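Long-range contact in walker-type atpase (Pyrococcus abyssi, PDB 2QEN), which probably binds and hydrolyses ATP as a P-loop ATPase of unknown cellular role, seen here with ADP and magnesium: residues R40-S45 / V198-F203. The protein carries 1 engineered substitution. Numbering follows the deposited sequence.
Sequences RRVGKS and VLVKPF. With MG (magnesium ion), chain B; ADP (adenosine-5'-diphosphate), chain C.
V42 of the phosphate-binding loop, just before helix 44-54, makes a small, buried apolar contact with V200 and P202, on the chain leaving the edge strand 196-199 of the parallel sheet. Its two methyls divide the work. CG1 lies 3.8 Å from V200 CG1 and also leans on the carbonyl O of V200, while CG2, anti to the backbone N, presses against the K201-P202 peptide, 3.4 Å from P202 N, and meets the proline ring at CD. V200 answers with CG1 anti to its own backbone N (chi1 -175°), which sets that methyl against V42 CG1; K44 adds only the flank of its chain, CG beside V200 CB. An alanine at V42 would probably open a gap against V200 CG1 and the K201-P202 peptide. R17 ties the same two pieces together, hydrogen-bonding the carbonyls of V42 and K201. On its other side the loop wraps the beta-phosphate. O1B of ADP is gripped by G43 N, by K44 N at 2.8 Å and by K44 NZ at 2.9 Å, the ammonium also bonding S172 OG and G38 O. R41 N reaches O3B, and S45 N donates to O2B. Magnesium is six-coordinate, bound by S45 OG at 2.3 Å, O2B and four waters. G43, at the N-cap of helix 44-54, has a positive phi (118°) at which a side chain would jam against the preceding carbonyl O, and a CB there would strike the adenine N7. Strand 33-37, the loop and helix 44-54 form the Walker A motif of a P-loop NTPase, with the exit of the adjacent strand 196-199 packed against it.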
ATOM      1  N   ARG A  40      -2.340  -4.814  -2.429  1.00 27.49           N
ATOM      2  CA  ARG A  40      -1.984  -4.994  -1.024  1.00 28.13           C
ATOM      3  C   ARG A  40      -1.055  -6.208  -0.862  1.00 27.72           C
ATOM      4  O   ARG A  40      -1.312  -7.261  -1.440  1.00 27.01           O
ATOM      5  CB  ARG A  40      -3.250  -5.194  -0.190  1.00 28.57           C
ATOM      6  CG  ARG A  40      -2.998  -5.631   1.243  1.00 32.14           C
ATOM      7  CD  ARG A  40      -3.001  -4.472   2.217  1.00 37.26           C
ATOM      8  NE  ARG A  40      -4.364  -4.176   2.649  1.00 43.30           N
ATOM      9  CZ  ARG A  40      -4.815  -4.298   3.895  1.00 46.10           C
ATOM     10  NH1 ARG A  40      -4.010  -4.711   4.872  1.00 47.78           N
ATOM     11  NH2 ARG A  40      -6.080  -3.993   4.165  1.00 47.57           N
ATOM     12  N   ARG A  41       0.019  -6.025  -0.086  1.00 27.45           N
ATOM     13  CA  ARG A  41       1.023  -7.056   0.260  1.00 27.18           C
ATOM     14  C   ARG A  41       2.078  -7.279  -0.811  1.00 26.72           C
ATOM     15  O   ARG A  41       2.912  -8.172  -0.679  1.00 26.34           O
ATOM     16  CB  ARG A  41       0.392  -8.403   0.630  1.00 27.62           C
ATOM     17  CG  ARG A  41      -0.360  -8.408   1.932  1.00 28.73           C
ATOM     18  CD  ARG A  41      -1.451  -9.454   1.907  1.00 30.07           C
ATOM     19  NE  ARG A  41      -2.340  -9.279   3.053  1.00 31.91           N
ATOM     20  CZ  ARG A  41      -3.636  -8.990   2.976  1.00 33.36           C
ATOM     21  NH1 ARG A  41      -4.260  -8.877   1.793  1.00 32.28           N
ATOM     22  NH2 ARG A  41      -4.318  -8.839   4.102  1.00 33.77           N
ATOM     23  N   VAL A  42       2.028  -6.474  -1.866  1.00 25.98           N
ATOM     24  CA  VAL A  42       2.974  -6.588  -2.971  1.00 25.69           C
ATOM     25  C   VAL A  42       4.380  -6.099  -2.593  1.00 26.14           C
ATOM     26  O   VAL A  42       5.359  -6.453  -3.246  1.00 26.69           O
ATOM     27  CB  VAL A  42       2.443  -5.846  -4.236  1.00 25.60           C
ATOM     28  CG1 VAL A  42       2.666  -4.299  -4.143  1.00 24.09           C
ATOM     29  CG2 VAL A  42       3.033  -6.445  -5.493  1.00 24.50           C
ATOM     30  N   GLY A  43       4.464  -5.265  -1.559  1.00 26.24           N
ATOM     31  CA  GLY A  43       5.743  -4.776  -1.049  1.00 26.56           C
ATOM     32  C   GLY A  43       6.008  -3.272  -1.101  1.00 26.13           C
ATOM     33  O   GLY A  43       7.171  -2.868  -1.071  1.00 25.88           O
ATOM     34  N   LYS A  44       4.950  -2.453  -1.169  1.00 25.89           N
ATOM     35  CA  LYS A  44       5.086  -0.974  -1.236  1.00 25.62           C
ATOM     36  C   LYS A  44       5.663  -0.331   0.019  1.00 26.19           C
ATOM     37  O   LYS A  44       6.594   0.485  -0.069  1.00 26.48           O
ATOM     38  CB  LYS A  44       3.741  -0.281  -1.570  1.00 26.55           C
ATOM     39  CG  LYS A  44       3.013  -0.770  -2.830  1.00 24.26           C
ATOM     40  CD  LYS A  44       1.712   0.006  -3.056  1.00 24.22           C
ATOM     41  CE  LYS A  44       0.618  -0.343  -2.040  1.00 22.43           C
ATOM     42  NZ  LYS A  44       0.271  -1.836  -1.985  1.00 19.73           N
ATOM     43  N   SER A  45       5.109  -0.653   1.193  1.00 26.28           N
ATOM     44  CA  SER A  45       5.662  -0.099   2.442  1.00 26.12           C
ATOM     45  C   SER A  45       7.133  -0.457   2.632  1.00 25.99           C
ATOM     46  O   SER A  45       7.950   0.394   3.006  1.00 25.64           O
ATOM     47  CB  SER A  45       4.870  -0.553   3.662  1.00 26.66           C
ATOM     48  OG  SER A  45       3.628   0.120   3.710  1.00 27.73           O
ATOM     49  N   VAL A 198       4.826   5.131  -9.971  1.00 31.84           N
ATOM     50  CA  VAL A 198       5.675   3.963  -9.853  1.00 31.72           C
ATOM     51  C   VAL A 198       4.811   2.766  -9.432  1.00 32.03           C
ATOM     52  O   VAL A 198       4.160   2.783  -8.373  1.00 32.67           O
ATOM     53  CB  VAL A 198       6.871   4.240  -8.902  1.00 32.09           C
ATOM     54  CG1 VAL A 198       7.732   2.981  -8.722  1.00 31.19           C
ATOM     55  CG2 VAL A 198       7.709   5.407  -9.459  1.00 30.61           C
ATOM     56  N   LEU A 199       4.792   1.760 -10.302  1.00 31.29           N
ATOM     57  CA  LEU A 199       3.972   0.570 -10.185  1.00 31.14           C
ATOM     58  C   LEU A 199       4.780  -0.588  -9.614  1.00 31.05           C
ATOM     59  O   LEU A 199       5.835  -0.936 -10.159  1.00 30.78           O
ATOM     60  CB  LEU A 199       3.456   0.168 -11.567  1.00 31.29           C
ATOM     61  CG  LEU A 199       2.251   0.854 -12.242  1.00 31.35           C
ATOM     62  CD1 LEU A 199       2.078   2.309 -11.891  1.00 29.34           C
ATOM     63  CD2 LEU A 199       2.311   0.665 -13.763  1.00 30.92           C
ATOM     64  N   VAL A 200       4.276  -1.166  -8.518  1.00 30.63           N
ATOM     65  CA  VAL A 200       4.880  -2.339  -7.881  1.00 30.22           C
ATOM     66  C   VAL A 200       3.977  -3.553  -8.104  1.00 30.34           C
ATOM     67  O   VAL A 200       2.870  -3.633  -7.566  1.00 30.16           O
ATOM     68  CB  VAL A 200       5.163  -2.129  -6.353  1.00 30.05           C
ATOM     69  CG1 VAL A 200       5.899  -3.327  -5.778  1.00 29.44           C
ATOM     70  CG2 VAL A 200       5.960  -0.850  -6.098  1.00 29.19           C
ATOM     71  N   LYS A 201       4.485  -4.497  -8.894  1.00 30.41           N
ATOM     72  CA  LYS A 201       3.762  -5.687  -9.309  1.00 29.99           C
ATOM     73  C   LYS A 201       4.298  -6.913  -8.578  1.00 29.45           C
ATOM     74  O   LYS A 201       5.430  -6.878  -8.085  1.00 28.90           O
ATOM     75  CB  LYS A 201       3.954  -5.891 -10.814  1.00 30.68           C
ATOM     76  CG  LYS A 201       3.654  -4.672 -11.686  1.00 33.74           C
ATOM     77  CD  LYS A 201       2.162  -4.328 -11.681  1.00 38.85           C
ATOM     78  CE  LYS A 201       1.765  -3.539 -12.927  1.00 42.28           C
ATOM     79  NZ  LYS A 201       0.385  -2.985 -12.791  1.00 44.57           N
ATOM     80  N   PRO A 202       3.491  -8.002  -8.508  1.00 28.85           N
ATOM     81  CA  PRO A 202       3.972  -9.305  -8.033  1.00 29.13           C
ATOM     82  C   PRO A 202       5.216  -9.761  -8.779  1.00 29.29           C
ATOM     83  O   PRO A 202       5.340  -9.495  -9.971  1.00 30.11           O
ATOM     84  CB  PRO A 202       2.816 -10.258  -8.380  1.00 28.54           C
ATOM     85  CG  PRO A 202       1.603  -9.416  -8.368  1.00 28.31           C
ATOM     86  CD  PRO A 202       2.055  -8.051  -8.863  1.00 28.94           C
ATOM     87  N   PHE A 203       6.125 -10.434  -8.079  1.00 29.39           N
ATOM     88  CA  PHE A 203       7.276 -11.079  -8.697  1.00 29.51           C
ATOM     89  C   PHE A 203       6.814 -12.013  -9.808  1.00 29.90           C
ATOM     90  O   PHE A 203       5.758 -12.650  -9.689  1.00 29.47           O
ATOM     91  CB  PHE A 203       8.042 -11.935  -7.674  1.00 29.62           C
ATOM     92  CG  PHE A 203       8.687 -11.157  -6.547  1.00 30.76           C
ATOM     93  CD1 PHE A 203       9.184  -9.859  -6.742  1.00 30.75           C
ATOM     94  CD2 PHE A 203       8.845 -11.755  -5.288  1.00 31.78           C
ATOM     95  CE1 PHE A 203       9.800  -9.161  -5.695  1.00 31.03           C
ATOM     96  CE2 PHE A 203       9.468 -11.061  -4.238  1.00 32.18           C
ATOM     97  CZ  PHE A 203       9.934  -9.763  -4.439  1.00 30.50           C
TER
HETATM   98 MG    MG B 910       1.636  -0.823   3.030  1.00 33.89          MG
HETATM   99  PB  ADP C 999       2.160  -3.357   0.936  1.00 25.32           P
HETATM  100  O1B ADP C 999       2.368  -3.326  -0.559  1.00 26.10           O
HETATM  101  O2B ADP C 999       2.656  -2.095   1.606  1.00 25.79           O
HETATM  102  O3B ADP C 999       0.782  -3.752   1.398  1.00 26.33           O
HETATM  103  PA  ADP C 999       4.336  -4.605   2.501  1.00 26.61           P
HETATM  104  O1A ADP C 999       5.492  -3.733   2.089  1.00 25.17           O
HETATM  105  O2A ADP C 999       3.787  -4.522   3.891  1.00 22.84           O
HETATM  106  O3A ADP C 999       3.119  -4.558   1.412  1.00 26.10           O
HETATM  107  O5' ADP C 999       4.841  -6.114   2.211  1.00 26.65           O
HETATM  108  C5' ADP C 999       4.195  -7.273   2.746  1.00 25.42           C
HETATM  109  C4' ADP C 999       5.262  -8.143   3.422  1.00 26.73           C
HETATM  110  O4' ADP C 999       5.996  -8.896   2.437  1.00 25.55           O
HETATM  111  C3' ADP C 999       6.344  -7.377   4.182  1.00 26.32           C
HETATM  112  O3' ADP C 999       6.029  -7.204   5.559  1.00 27.79           O
HETATM  113  C2' ADP C 999       7.536  -8.275   4.092  1.00 26.33           C
HETATM  114  O2' ADP C 999       7.240  -9.386   4.934  1.00 25.75           O
HETATM  115  C1' ADP C 999       7.397  -8.883   2.730  1.00 24.43           C
HETATM  116  N9  ADP C 999       8.090  -8.229   1.598  1.00 24.15           N
HETATM  117  C8  ADP C 999       7.523  -7.362   0.739  1.00 23.37           C
HETATM  118  N7  ADP C 999       8.387  -7.002  -0.240  1.00 23.56           N
HETATM  119  C5  ADP C 999       9.543  -7.651  -0.010  1.00 23.88           C
HETATM  120  C6  ADP C 999      10.871  -7.727  -0.653  1.00 23.98           C
HETATM  121  N6  ADP C 999      11.143  -7.019  -1.772  1.00 23.88           N
HETATM  122  N1  ADP C 999      11.803  -8.534  -0.086  1.00 23.78           N
HETATM  123  C2  ADP C 999      11.552  -9.230   1.028  1.00 23.87           C
HETATM  124  N3  ADP C 999      10.361  -9.231   1.655  1.00 24.64           N
HETATM  125  C4  ADP C 999       9.338  -8.469   1.199  1.00 24.21           C
HETATM  126  O   HOH W   1       1.334   0.654   1.495  1.00 21.90           O
HETATM  127  O   HOH W   2       0.784   0.256   4.628  1.00 23.57           O
HETATM  128  O   HOH W   3       2.055  -2.312   4.478  1.00 21.83           O
HETATM  129  O   HOH W   4      -0.368  -1.776   2.913  1.00 18.99           O